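Local coordinates for glycosyl hydrolase, family 31/fibronectin type III domain protein (Clostridium perfringens, PDB 4LQR), which probably binds carbohydrate through an F5/8 type C (discoidin-like) module belonging to a family 31 glycosyl hydrolase, at residues L26-A31 against V64-K69; T50-A55 against K155-A160; A73-Q78 against F133-A138; D80-Q85 against A159-F164. All coordinates share one frame; numbering follows the deposited sequence.

Interaction 1: residues L26-A31 against V64-K69; sequences LEAIYA and VSITIK. With CA (calcium ion), chain C.
Lys-69, Thr-67 and Tyr-30 give up the most surface here, and they lie with Glu-27 on the outer face of an antiparallel pair. Lys-69 sits opposite Glu-27 in a hydrogen-bonded position: Glu-27 N donates to Lys-69 O at 2.9 Å, and Lys-69 N donates back to Glu-27 O at 2.7 Å. Both side chains leave with CG anti to the backbone N and stay extended, which lays them side by side, pointing the same way. The charges themselves do not meet. Glu-27 OE1 is 5.0 Å from Lys-69 NZ and comes closer to the methylene CD of the lysine, so any attraction is probably long-range. Ile-29 CG2 crosses the base of the lysine at about a right angle, touching its CB.

Thr-67 faces two residues at once. Its carbonyl takes the N-H of Ile-29 almost head-on, and its own N donates to Tyr-30 O at 2.9 Å. The methyl CG2 rests against Ile-29 CG1 at 4.0 Å, while OG1 comes to 3.9 Å from Tyr-30 CD2, set obliquely to the ring.

The opposite face is apolar. Ile-68 brings CD1 to 3.9 Å from Ala-28 CB and also packs on Phe-164 of the facing sheet; Ile-66 and Ala-31 pack on Trp-52. Leu-26 O binds a calcium ion at 2.3 Å, along with three waters and the carbonyls of Ser-23 and Val-44. Ile-29 and Tyr-30 opposite Thr-67 form a classic beta bulge, here in the edge strand of the five-stranded sheet of a discoidin-like beta-sandwich.

Interaction 2: residues T50-A55 against K155-A160; sequences TIWHSA and KYASAA. With CA (calcium ion), chain B.
Residues 50-55 and 155-160 run antiparallel, their end-to-end directions 166° apart, and pair through Trp-52 and Ala-159. Trp-52 N donates to Ala-159 O at 3.0 Å, and Ala-159 N returns a bond to Trp-52 O. His-53 and Ser-158 follow as a non-hydrogen-bonded pair, and then Ser-54 N donates to Ala-157 O at 2.8 Å, nearly straight. The two chains part beyond this, and a side chain stands in for the main chain: with chi1 at 69°, Ser-54 OG lies between its own N and carbonyl carbon and accepts Ala-157 N at 2.9 Å. The same hydroxyl donates to a water that in turn donates to Ala-55 O and Lys-155 O.

This short edge pairing of the four-stranded sheet ends at a calcium site of the beta-sandwich. Thr-50 chelates the ion through O and OG1, the latter at 2.5 Å, and Ala-160 O binds it at 2.4 Å. Asn-42, Asp-45, Asp-47 and Glu-161 complete the shell.

Side chains divide between the two faces. His-53 ND1 donates to Ser-54 O at 2.7 Å, in the ring plane, which fixes the imidazole's rotation; Ala-157 O lies over one of its faces, and CE1 comes to 3.5 Å from Tyr-156 CD1, the ring planes tilted by 33°. On the inner face Ala-159 CB meets the indole of Trp-52 at its edge. That ring also touches Val-64 of the facing sheet, and its NE1 pairs with Ser-33.

Interaction 3: residues A73-Q78 against F133-A138; sequences AYDLNQ and FNTINA
Ala-73 opens the pairing with its CA against Ala-138 O, a CA-H...O contact of 3.3 Å. Tyr-74 then takes a full hydrogen-bonded position: its N donates to Ala-138 O and its O accepts Ala-138 N, both at 2.9 Å. The phenol leaves the pair altogether, and its OH is bonded to Asp-71. Asp-75 turns to the other face, where its CB meets the methyl of Thr-135 at 3.5 Å, the two side chains crossing at a slant.

Leu-76 repeats the pattern of Tyr-74, exchanging bonds with Ile-136 in both directions. Its side chain points inward; CD1 touches Ala-138 CB at 4.1 Å, and CB lies 3.9 Å from Phe-133 CE1. At Asn-77 the regular register ends. Its O still accepts Phe-133 N at 3.0 Å, although that donor stands well above the carbonyl plane, and its CB runs alongside Thr-135 OG1. The ring of Phe-133, swung back by a chi1 of 42°, slides under the peptide joining Asn-77 to Gln-78: Asn-77 C sits over the ring centre, and Gln-78 N lies 3.5 Å above the plane, nearer the rim. Gln-78 itself turns away, its NE2 bonded to Asp-80.

Five main-chain bonds thus join strand 73-82 to the outermost strand 129-138 of the four-stranded sheet; Phe-133 and Leu-76 bury the most surface, by apolar and ring-on-peptide packing, without any charged pair.

Interaction 4: residues D80-Q85 against A159-F164; sequences DYLPRQ and AAELVF. With CA (calcium ion), chain B.
A chi1 of 169° sets the Tyr-81 ring beside its own carbonyl carbon and leans it toward the Ala-159 end of the neighbouring strand, where CD1 meets Leu-162 CD2 at 3.8 Å. Glu-161, its CG beside the backbone N, bends at chi2 (-58°), which carries its carboxylate away from Leu-82 and onto a calcium ion. Glu-161 belongs to a classic beta bulge: it and Ala-160 both face Leu-82 in the central pair of the four-stranded sheet of the sandwich.

Leu-82 O receives Ala-160 N at 2.9 Å, nearly in line with the carbonyl, while Glu-161 N makes only a weak bond to the same oxygen. In the other direction Leu-82 N donates to Glu-161 O at 2.8 Å. Farther along, Asp-80 and Val-163 exchange two regular bonds and bring their CB atoms to 4.0 Å. The carboxylate of Asp-80 is held by Tyr-165 and Gln-78.

Packing differs on the two faces. Inward, Leu-162 CD2 comes at the edge of the Tyr-81 ring, near its plane, and Ala-159 CB approaches CE1 obliquely; the phenol OH, bonded to Ser-158 O, pins the far end of the ring. Outward, Leu-82 lays CB against Glu-161 CB and reaches Ala-160 CB with CD2. Ala-160 CB also lies 3.7 Å from Pro-83 O, and the CA of Arg-84 comes near it, while the arginine side chain leads away.

The bulge sets Ala-160 and Glu-161 at the same metal, and the calcium's charge would probably favour an ionised glutamate. Glu-161 supplies one oxygen, OE2, 2.4 Å from the calcium ion.

In the fold
Interactions 2 and 4 are buried, share Ala-159 and Ala-160 on strand 158-166, and meet at the same calcium ion. Interaction 4 shares strand 73-82 with interaction 3, which lies farther out at the other end of the four-stranded sheet, its centre about 24 Å from that of interaction 2. Interaction 1 belongs to the facing five-stranded sheet and is partly buried: it turns its apolar side to interactions 2 and 4 across the sandwich, with Leu-26 packing on Phe-164 and Ile-66 on Leu-162. Bulges mark interactions 1 and 4. Interactions 1, 2 and 4 each supply calcium ligands, interaction 1 to a separate ion, whereas interaction 3 relies on backbone bonds and ring packing.

Interaction 1: residues L26-A31 against V64-K69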
loop_
_atom_site.group_PDB
_atom_site.type_symbol
_atom_site.label_atom_id
_atom_site.label_comp_id
_atom_site.label_asym_id
_atom_site.label_seq_id
_atom_site.Cartn_x
_atom_site.Cartn_y
_atom_site.Cartn_z
ATOM N N LEU A 26 11.401 5.471 3.742
ATOM C CA LEU A 26 10.713 4.560 2.777
ATOM C C LEU A 26 10.942 5.069 1.399
ATOM O O LEU A 26 10.582 6.227 1.078
ATOM C CB LEU A 26 9.220 4.599 3.056
ATOM C CG LEU A 26 8.690 3.757 4.220
ATOM C CD1 LEU A 26 9.427 4.130 5.526
ATOM C CD2 LEU A 26 7.180 3.997 4.311
ATOM N N GLU A 27 11.543 4.225 0.551
ATOM C CA GLU A 27 11.805 4.595 -0.858
ATOM C C GLU A 27 10.989 3.667 -1.727
ATOM O O GLU A 27 11.154 2.452 -1.705
ATOM C CB GLU A 27 13.304 4.478 -1.203
ATOM C CG GLU A 27 13.610 4.872 -2.622
ATOM C CD GLU A 27 15.028 4.553 -3.033
ATOM O OE1 GLU A 27 15.823 3.993 -2.245
ATOM O OE2 GLU A 27 15.299 4.744 -4.255
ATOM N N ALA A 28 10.119 4.227 -2.578
ATOM C CA ALA A 28 9.418 3.376 -3.569
ATOM C C ALA A 28 10.370 3.116 -4.742
ATOM O O ALA A 28 10.742 4.044 -5.491
ATOM C CB ALA A 28 8.165 4.076 -4.089
ATOM N N ILE A 29 10.779 1.862 -4.891
ATOM C CA ILE A 29 11.814 1.554 -5.890
ATOM C C ILE A 29 11.215 0.864 -7.109
ATOM O O ILE A 29 11.919 0.731 -8.135
ATOM C CB ILE A 29 12.885 0.597 -5.309
ATOM C CG1 ILE A 29 12.289 -0.703 -4.758
ATOM C CG2 ILE A 29 13.687 1.285 -4.216
ATOM C CD1 ILE A 29 13.302 -1.821 -4.599
ATOM N N TYR A 30 9.960 0.468 -7.062
ATOM C CA TYR A 30 9.376 -0.198 -8.233
ATOM C C TYR A 30 7.887 -0.020 -8.187
ATOM O O TYR A 30 7.283 -0.092 -7.090
ATOM C CB TYR A 30 9.642 -1.735 -8.206
ATOM C CG TYR A 30 8.924 -2.587 -9.250
ATOM C CD1 TYR A 30 9.493 -2.746 -10.529
ATOM C CD2 TYR A 30 7.635 -3.144 -8.981
ATOM C CE1 TYR A 30 8.810 -3.487 -11.523
ATOM C CE2 TYR A 30 6.957 -3.873 -10.001
ATOM C CZ TYR A 30 7.539 -3.979 -11.264
ATOM O OH TYR A 30 6.922 -4.689 -12.260
ATOM N N ALA A 31 7.257 0.169 -9.350
ATOM C CA ALA A 31 5.783 -0.035 -9.432
ATOM C C ALA A 31 5.457 -0.564 -10.814
ATOM O O ALA A 31 6.182 -0.292 -11.789
ATOM C CB ALA A 31 5.013 1.323 -9.199
ATOM N N VAL A 64 -1.473 -5.017 -9.824
ATOM C CA VAL A 64 -0.317 -4.111 -9.902
ATOM C C VAL A 64 0.338 -4.129 -8.526
ATOM O O VAL A 64 -0.343 -4.390 -7.509
ATOM C CB VAL A 64 -0.662 -2.606 -10.255
ATOM C CG1 VAL A 64 -1.144 -2.545 -11.723
ATOM C CG2 VAL A 64 -1.713 -2.038 -9.316
ATOM N N SER A 65 1.650 -3.893 -8.528
ATOM C CA SER A 65 2.437 -3.907 -7.262
ATOM C C SER A 65 3.227 -2.642 -7.122
ATOM O O SER A 65 3.615 -2.027 -8.127
ATOM C CB SER A 65 3.422 -5.083 -7.273
ATOM O OG SER A 65 2.774 -6.350 -7.408
ATOM N N ILE A 66 3.524 -2.302 -5.876
ATOM C CA ILE A 66 4.467 -1.229 -5.582
ATOM C C ILE A 66 5.447 -1.824 -4.514
ATOM O O ILE A 66 4.989 -2.517 -3.590
ATOM C CB ILE A 66 3.756 0.027 -5.073
ATOM C CG1 ILE A 66 4.803 1.103 -4.783
ATOM C CG2 ILE A 66 2.903 -0.217 -3.817
ATOM C CD1 ILE A 66 4.191 2.490 -4.607
ATOM N N THR A 67 6.746 -1.580 -4.687
ATOM C CA THR A 67 7.803 -2.133 -3.821
ATOM C C THR A 67 8.512 -1.010 -3.113
ATOM O O THR A 67 8.976 -0.075 -3.736
ATOM C CB THR A 67 8.758 -2.999 -4.646
ATOM O OG1 THR A 67 7.938 -4.013 -5.239
ATOM C CG2 THR A 67 9.765 -3.632 -3.745
ATOM N N ILE A 68 8.505 -1.100 -1.787
ATOM C CA ILE A 68 9.133 -0.101 -0.937
ATOM C C ILE A 68 10.416 -0.671 -0.286
ATOM O O ILE A 68 10.411 -1.795 0.255
ATOM C CB ILE A 68 8.161 0.231 0.232
ATOM C CG1 ILE A 68 6.744 0.606 -0.287
ATOM C CG2 ILE A 68 8.739 1.316 1.165
ATOM C CD1 ILE A 68 6.776 1.732 -1.341
ATOM N N LYS A 69 11.509 0.094 -0.383
ATOM C CA LYS A 69 12.796 -0.231 0.297
ATOM C C LYS A 69 12.906 0.587 1.556
ATOM O O LYS A 69 12.731 1.812 1.498
ATOM C CB LYS A 69 13.928 0.139 -0.622
ATOM C CG LYS A 69 15.299 -0.158 0.071
ATOM C CD LYS A 69 16.419 0.265 -0.867
ATOM C CE LYS A 69 17.718 0.002 -0.096
ATOM N NZ LYS A 69 18.937 0.334 -0.959
HETATM CA CA CA C . 9.585 8.319 1.422
HETATM O O HOH W 1 11.782 9.117 0.735
HETATM O O HOH W 2 8.788 8.873 -0.957
HETATM O O HOH W 3 9.443 10.634 2.150
#

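Interaction 2: residues T50-A55 against K155-A160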
loop_
_atom_site.group_PDB
_atom_site.type_symbol
_atom_site.label_atom_id
_atom_site.label_comp_id
_atom_site.label_asym_id
_atom_site.label_seq_id
_atom_site.Cartn_x
_atom_site.Cartn_y
_atom_site.Cartn_z
ATOM N N THR A 50 -0.832 13.484 -1.633
ATOM C CA THR A 50 -0.231 12.989 -2.889
ATOM C C THR A 50 -0.453 11.478 -2.914
ATOM O O THR A 50 -0.473 10.835 -1.829
ATOM C CB THR A 50 1.297 13.188 -2.904
ATOM O OG1 THR A 50 1.881 12.450 -1.820
ATOM C CG2 THR A 50 1.656 14.716 -2.766
ATOM N N ILE A 51 -0.648 10.935 -4.127
ATOM C CA ILE A 51 -0.937 9.516 -4.311
ATOM C C ILE A 51 -0.020 8.925 -5.361
ATOM O O ILE A 51 0.455 9.607 -6.293
ATOM C CB ILE A 51 -2.403 9.245 -4.732
ATOM C CG1 ILE A 51 -2.685 9.763 -6.153
ATOM C CG2 ILE A 51 -3.345 9.950 -3.698
ATOM C CD1 ILE A 51 -4.108 9.441 -6.554
ATOM N N TRP A 52 0.205 7.620 -5.182
ATOM C CA TRP A 52 0.589 6.771 -6.364
ATOM C C TRP A 52 -0.696 6.323 -7.000
ATOM O O TRP A 52 -1.679 5.964 -6.324
ATOM C CB TRP A 52 1.355 5.532 -5.848
ATOM C CG TRP A 52 1.507 4.467 -6.954
ATOM C CD1 TRP A 52 2.037 4.637 -8.213
ATOM C CD2 TRP A 52 1.119 3.086 -6.849
ATOM N NE1 TRP A 52 1.942 3.401 -8.937
ATOM C CE2 TRP A 52 1.337 2.489 -8.103
ATOM C CE3 TRP A 52 0.434 2.351 -5.853
ATOM C CZ2 TRP A 52 1.040 1.154 -8.352
ATOM C CZ3 TRP A 52 0.184 0.986 -6.085
ATOM C CH2 TRP A 52 0.506 0.393 -7.310
ATOM N N HIS A 53 -0.696 6.329 -8.349
ATOM C CA HIS A 53 -1.830 5.765 -9.105
ATOM C C HIS A 53 -1.250 5.002 -10.240
ATOM O O HIS A 53 -0.400 5.497 -10.966
ATOM C CB HIS A 53 -2.736 6.907 -9.665
ATOM C CG HIS A 53 -4.100 6.491 -10.079
ATOM N ND1 HIS A 53 -4.350 5.630 -11.123
ATOM C CD2 HIS A 53 -5.326 6.938 -9.659
ATOM C CE1 HIS A 53 -5.665 5.550 -11.330
ATOM N NE2 HIS A 53 -6.284 6.303 -10.415
ATOM N N SER A 54 -1.713 3.750 -10.411
ATOM C CA SER A 54 -1.188 2.950 -11.551
ATOM C C SER A 54 -1.873 3.418 -12.838
ATOM O O SER A 54 -2.796 4.217 -12.824
ATOM C CB SER A 54 -1.392 1.438 -11.283
ATOM O OG SER A 54 -2.763 1.058 -11.325
ATOM N N ALA A 55 -1.325 2.964 -13.980
ATOM C CA ALA A 55 -1.826 3.459 -15.293
ATOM C C ALA A 55 -3.235 2.914 -15.627
ATOM O O ALA A 55 -3.685 1.891 -15.122
ATOM C CB ALA A 55 -0.839 3.114 -16.381
ATOM N N LYS A 155 -9.040 -2.464 -12.216
ATOM C CA LYS A 155 -8.188 -2.074 -13.341
ATOM C C LYS A 155 -6.941 -1.314 -12.909
ATOM O O LYS A 155 -5.826 -1.576 -13.403
ATOM C CB LYS A 155 -8.979 -1.167 -14.334
ATOM C CG LYS A 155 -8.167 -0.839 -15.551
ATOM C CD LYS A 155 -9.026 -0.081 -16.607
ATOM C CE LYS A 155 -8.142 0.242 -17.793
ATOM N NZ LYS A 155 -7.899 -0.950 -18.672
ATOM N N TYR A 156 -7.143 -0.427 -11.941
ATOM C CA TYR A 156 -6.014 0.379 -11.485
ATOM C C TYR A 156 -6.091 0.496 -9.979
ATOM O O TYR A 156 -7.136 0.358 -9.326
ATOM C CB TYR A 156 -6.006 1.815 -12.146
ATOM C CG TYR A 156 -7.352 2.432 -12.271
ATOM C CD1 TYR A 156 -7.986 2.978 -11.126
ATOM C CD2 TYR A 156 -8.055 2.416 -13.479
ATOM C CE1 TYR A 156 -9.261 3.540 -11.213
ATOM C CE2 TYR A 156 -9.324 3.015 -13.561
ATOM C CZ TYR A 156 -9.926 3.527 -12.421
ATOM O OH TYR A 156 -11.205 4.114 -12.584
ATOM N N ALA A 157 -4.936 0.798 -9.393
ATOM C CA ALA A 157 -4.818 1.004 -7.909
ATOM C C ALA A 157 -4.237 2.362 -7.628
ATOM O O ALA A 157 -3.435 2.922 -8.392
ATOM C CB ALA A 157 -3.940 -0.092 -7.300
ATOM N N SER A 158 -4.581 2.851 -6.449
ATOM C CA SER A 158 -3.955 4.066 -5.924
ATOM C C SER A 158 -3.665 3.860 -4.475
ATOM O O SER A 158 -4.227 2.944 -3.850
ATOM C CB SER A 158 -4.820 5.369 -6.183
ATOM O OG SER A 158 -6.119 5.203 -5.539
ATOM N N ALA A 159 -2.787 4.745 -3.931
ATOM C CA ALA A 159 -2.541 4.736 -2.476
ATOM C C ALA A 159 -2.093 6.147 -2.132
ATOM O O ALA A 159 -1.115 6.616 -2.742
ATOM C CB ALA A 159 -1.425 3.736 -2.095
ATOM N N ALA A 160 -2.693 6.734 -1.076
ATOM C CA ALA A 160 -2.226 8.050 -0.636
ATOM C C ALA A 160 -0.993 7.896 0.265
ATOM O O ALA A 160 -0.070 8.668 0.151
ATOM C CB ALA A 160 -3.341 8.817 0.086
HETATM CA CA CA B . 1.405 10.485 -0.313
HETATM O O HOH W 4 -3.304 -0.308 -13.654
#

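Interaction 3: residues A73-Q78 against F133-A138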
loop_
_atom_site.group_PDB
_atom_site.type_symbol
_atom_site.label_atom_id
_atom_site.label_comp_id
_atom_site.label_asym_id
_atom_site.label_seq_id
_atom_site.Cartn_x
_atom_site.Cartn_y
_atom_site.Cartn_z
ATOM N N ALA A 73 17.095 -3.191 7.611
ATOM C CA ALA A 73 16.050 -4.172 8.031
ATOM C C ALA A 73 15.354 -3.749 9.305
ATOM O O ALA A 73 15.990 -3.177 10.237
ATOM C CB ALA A 73 16.716 -5.535 8.324
ATOM N N TYR A 74 14.067 -4.072 9.352
ATOM C CA TYR A 74 13.291 -3.934 10.567
ATOM C C TYR A 74 12.548 -5.172 10.855
ATOM O O TYR A 74 12.135 -5.897 9.929
ATOM C CB TYR A 74 12.214 -2.819 10.404
ATOM C CG TYR A 74 12.778 -1.372 10.312
ATOM C CD1 TYR A 74 13.245 -0.862 9.078
ATOM C CD2 TYR A 74 12.825 -0.570 11.448
ATOM C CE1 TYR A 74 13.760 0.425 8.990
ATOM C CE2 TYR A 74 13.326 0.746 11.387
ATOM C CZ TYR A 74 13.804 1.226 10.137
ATOM O OH TYR A 74 14.309 2.505 10.010
ATOM N N ASP A 75 12.191 -5.320 12.136
ATOM C CA ASP A 75 11.151 -6.351 12.425
ATOM C C ASP A 75 9.767 -5.649 12.224
ATOM O O ASP A 75 9.347 -4.809 13.045
ATOM C CB ASP A 75 11.265 -6.693 13.876
ATOM C CG ASP A 75 12.391 -7.680 14.121
ATOM O OD1 ASP A 75 12.889 -8.372 13.175
ATOM O OD2 ASP A 75 12.630 -7.902 15.343
ATOM N N LEU A 76 9.124 -5.951 11.118
ATOM C CA LEU A 76 7.885 -5.284 10.682
ATOM C C LEU A 76 6.679 -6.135 11.171
ATOM O O LEU A 76 6.722 -7.382 11.030
ATOM C CB LEU A 76 7.825 -5.288 9.150
ATOM C CG LEU A 76 8.786 -4.318 8.484
ATOM C CD1 LEU A 76 8.494 -4.449 6.971
ATOM C CD2 LEU A 76 8.654 -2.845 8.933
ATOM N N ASN A 77 5.590 -5.439 11.620
ATOM C CA ASN A 77 4.385 -6.201 11.870
ATOM C C ASN A 77 3.127 -5.527 11.474
ATOM O O ASN A 77 2.037 -6.051 11.795
ATOM C CB ASN A 77 4.324 -6.598 13.370
ATOM C CG ASN A 77 4.158 -5.409 14.304
ATOM O OD1 ASN A 77 4.152 -4.260 13.935
ATOM N ND2 ASN A 77 4.090 -5.716 15.646
ATOM N N GLN A 78 3.219 -4.418 10.759
ATOM C CA GLN A 78 1.980 -3.771 10.344
ATOM C C GLN A 78 2.362 -2.755 9.277
ATOM O O GLN A 78 3.421 -2.087 9.363
ATOM C CB GLN A 78 1.335 -3.035 11.542
ATOM C CG GLN A 78 0.007 -2.302 11.155
ATOM C CD GLN A 78 -0.660 -1.720 12.430
ATOM O OE1 GLN A 78 -0.426 -2.275 13.527
ATOM N NE2 GLN A 78 -1.478 -0.686 12.279
ATOM N N PHE A 133 0.454 -8.278 10.528
ATOM C CA PHE A 133 0.973 -9.645 10.226
ATOM C C PHE A 133 2.025 -10.010 11.244
ATOM O O PHE A 133 2.581 -9.129 11.948
ATOM C CB PHE A 133 1.562 -9.705 8.771
ATOM C CG PHE A 133 2.385 -8.468 8.419
ATOM C CD1 PHE A 133 3.761 -8.440 8.710
ATOM C CD2 PHE A 133 1.796 -7.357 7.803
ATOM C CE1 PHE A 133 4.555 -7.332 8.363
ATOM C CE2 PHE A 133 2.566 -6.227 7.517
ATOM C CZ PHE A 133 3.937 -6.204 7.744
ATOM N N ASN A 134 2.296 -11.295 11.365
ATOM C CA ASN A 134 3.284 -11.731 12.309
ATOM C C ASN A 134 4.648 -11.093 12.019
ATOM O O ASN A 134 5.036 -10.977 10.846
ATOM C CB ASN A 134 3.459 -13.248 12.248
ATOM C CG ASN A 134 2.185 -14.001 12.672
ATOM O OD1 ASN A 134 1.322 -13.433 13.336
ATOM N ND2 ASN A 134 2.169 -15.320 12.390
ATOM N N THR A 135 5.352 -10.719 13.087
ATOM C CA THR A 135 6.578 -9.988 12.894
ATOM C C THR A 135 7.538 -10.727 12.017
ATOM O O THR A 135 7.769 -11.940 12.168
ATOM C CB THR A 135 7.217 -9.778 14.270
ATOM O OG1 THR A 135 6.292 -9.155 15.162
ATOM C CG2 THR A 135 8.512 -8.868 14.155
ATOM N N ILE A 136 8.128 -9.963 11.068
ATOM C CA ILE A 136 9.106 -10.543 10.096
ATOM C C ILE A 136 10.187 -9.512 9.847
ATOM O O ILE A 136 9.910 -8.319 9.726
ATOM C CB ILE A 136 8.407 -10.975 8.774
ATOM C CG1 ILE A 136 9.479 -11.668 7.895
ATOM C CG2 ILE A 136 7.662 -9.817 8.077
ATOM C CD1 ILE A 136 8.823 -12.402 6.704
ATOM N N ASN A 137 11.422 -9.999 9.851
ATOM C CA ASN A 137 12.572 -9.086 9.601
ATOM C C ASN A 137 12.672 -8.912 8.096
ATOM O O ASN A 137 12.745 -9.869 7.333
ATOM C CB ASN A 137 13.823 -9.745 10.215
ATOM C CG ASN A 137 14.986 -8.765 10.278
ATOM O OD1 ASN A 137 14.931 -7.779 11.078
ATOM N ND2 ASN A 137 15.917 -8.857 9.404
ATOM N N ALA A 138 12.675 -7.642 7.697
ATOM C CA ALA A 138 12.617 -7.306 6.255
ATOM C C ALA A 138 13.177 -5.958 5.973
ATOM O O ALA A 138 13.092 -5.060 6.850
ATOM C CB ALA A 138 11.148 -7.288 5.798
#

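Interaction 4: residues D80-Q85 against A159-F164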
loop_
_atom_site.group_PDB
_atom_site.type_symbol
_atom_site.label_atom_id
_atom_site.label_comp_id
_atom_site.label_asym_id
_atom_site.label_seq_id
_atom_site.Cartn_x
_atom_site.Cartn_y
_atom_site.Cartn_z
ATOM N N ASP A 80 -0.144 0.517 7.420
ATOM C CA ASP A 80 -1.490 1.097 7.252
ATOM C C ASP A 80 -1.613 1.559 5.831
ATOM O O ASP A 80 -0.720 2.217 5.298
ATOM C CB ASP A 80 -1.772 2.265 8.172
ATOM C CG ASP A 80 -1.889 1.877 9.635
ATOM O OD1 ASP A 80 -1.971 0.712 9.943
ATOM O OD2 ASP A 80 -1.866 2.822 10.486
ATOM N N TYR A 81 -2.748 1.242 5.236
ATOM C CA TYR A 81 -3.037 1.732 3.872
ATOM C C TYR A 81 -3.990 2.920 3.994
ATOM O O TYR A 81 -5.106 2.769 4.588
ATOM C CB TYR A 81 -3.754 0.592 3.097
ATOM C CG TYR A 81 -4.357 1.006 1.772
ATOM C CD1 TYR A 81 -3.528 1.088 0.632
ATOM C CD2 TYR A 81 -5.697 1.359 1.639
ATOM C CE1 TYR A 81 -4.072 1.457 -0.634
ATOM C CE2 TYR A 81 -6.240 1.765 0.373
ATOM C CZ TYR A 81 -5.415 1.760 -0.734
ATOM O OH TYR A 81 -5.960 2.151 -1.974
ATOM N N LEU A 82 -3.563 4.056 3.403
ATOM C CA LEU A 82 -4.472 5.233 3.395
ATOM C C LEU A 82 -5.023 5.362 1.959
ATOM O O LEU A 82 -4.243 5.604 1.056
ATOM C CB LEU A 82 -3.708 6.515 3.772
ATOM C CG LEU A 82 -4.699 7.734 3.870
ATOM C CD1 LEU A 82 -5.666 7.597 5.059
ATOM C CD2 LEU A 82 -3.784 9.020 4.030
ATOM N N PRO A 83 -6.340 5.168 1.778
ATOM C CA PRO A 83 -6.993 5.392 0.438
ATOM C C PRO A 83 -6.878 6.815 0.012
ATOM O O PRO A 83 -6.772 7.703 0.821
ATOM C CB PRO A 83 -8.459 5.036 0.687
ATOM C CG PRO A 83 -8.471 4.271 2.001
ATOM C CD PRO A 83 -7.362 4.862 2.818
ATOM N N ARG A 84 -6.857 7.045 -1.307
ATOM C CA ARG A 84 -6.966 8.409 -1.856
ATOM C C ARG A 84 -8.186 9.065 -1.146
ATOM O O ARG A 84 -9.255 8.506 -1.013
ATOM C CB ARG A 84 -7.282 8.124 -3.325
ATOM C CG ARG A 84 -7.411 9.347 -4.149
ATOM C CD ARG A 84 -7.607 8.845 -5.585
ATOM N NE ARG A 84 -7.512 10.034 -6.436
ATOM C CZ ARG A 84 -7.570 9.945 -7.752
ATOM N NH1 ARG A 84 -7.749 8.792 -8.436
ATOM N NH2 ARG A 84 -7.441 11.038 -8.470
ATOM N N GLN A 85 -7.998 10.305 -0.757
ATOM C CA GLN A 85 -8.971 10.921 0.124
ATOM C C GLN A 85 -10.005 11.663 -0.715
ATOM O O GLN A 85 -11.099 11.817 -0.202
ATOM C CB GLN A 85 -8.303 11.877 1.201
ATOM C CG GLN A 85 -7.453 11.110 2.278
ATOM C CD GLN A 85 -8.240 10.197 3.144
ATOM O OE1 GLN A 85 -8.197 8.972 2.944
ATOM N NE2 GLN A 85 -9.054 10.745 4.069
ATOM N N ALA A 159 -2.787 4.745 -3.931
ATOM C CA ALA A 159 -2.541 4.736 -2.476
ATOM C C ALA A 159 -2.093 6.147 -2.132
ATOM O O ALA A 159 -1.115 6.616 -2.742
ATOM C CB ALA A 159 -1.425 3.736 -2.095
ATOM N N ALA A 160 -2.693 6.734 -1.076
ATOM C CA ALA A 160 -2.226 8.050 -0.636
ATOM C C ALA A 160 -0.993 7.896 0.265
ATOM O O ALA A 160 -0.070 8.668 0.151
ATOM C CB ALA A 160 -3.341 8.817 0.086
ATOM N N GLU A 161 -0.997 6.891 1.149
ATOM C CA GLU A 161 0.148 6.592 2.000
ATOM C C GLU A 161 0.144 5.137 2.356
ATOM O O GLU A 161 -0.914 4.522 2.548
ATOM C CB GLU A 161 0.016 7.392 3.343
ATOM C CG GLU A 161 0.501 8.858 3.173
ATOM C CD GLU A 161 1.968 8.974 2.694
ATOM O OE1 GLU A 161 2.895 8.466 3.408
ATOM O OE2 GLU A 161 2.294 9.538 1.646
ATOM N N LEU A 162 1.355 4.632 2.588
ATOM C CA LEU A 162 1.595 3.323 3.216
ATOM C C LEU A 162 2.451 3.632 4.422
ATOM O O LEU A 162 3.588 4.092 4.294
ATOM C CB LEU A 162 2.297 2.323 2.270
ATOM C CG LEU A 162 1.597 2.047 0.963
ATOM C CD1 LEU A 162 2.506 1.138 0.155
ATOM C CD2 LEU A 162 0.253 1.370 1.211
ATOM N N VAL A 163 1.866 3.443 5.606
ATOM C CA VAL A 163 2.655 3.766 6.869
ATOM C C VAL A 163 3.188 2.460 7.420
ATOM O O VAL A 163 2.441 1.483 7.489
ATOM C CB VAL A 163 1.680 4.353 7.908
ATOM C CG1 VAL A 163 2.417 4.668 9.246
ATOM C CG2 VAL A 163 1.093 5.681 7.397
ATOM N N PHE A 164 4.450 2.427 7.766
ATOM C CA PHE A 164 5.075 1.140 8.183
ATOM C C PHE A 164 5.385 1.193 9.674
ATOM O O PHE A 164 5.742 2.276 10.225
ATOM C CB PHE A 164 6.443 1.030 7.506
ATOM C CG PHE A 164 6.341 0.495 6.062
ATOM C CD1 PHE A 164 5.659 1.232 5.066
ATOM C CD2 PHE A 164 7.041 -0.689 5.711
ATOM C CE1 PHE A 164 5.562 0.726 3.752
ATOM C CE2 PHE A 164 6.922 -1.177 4.391
ATOM C CZ PHE A 164 6.238 -0.458 3.387
HETATM CA CA CA B . 1.405 10.485 -0.313
#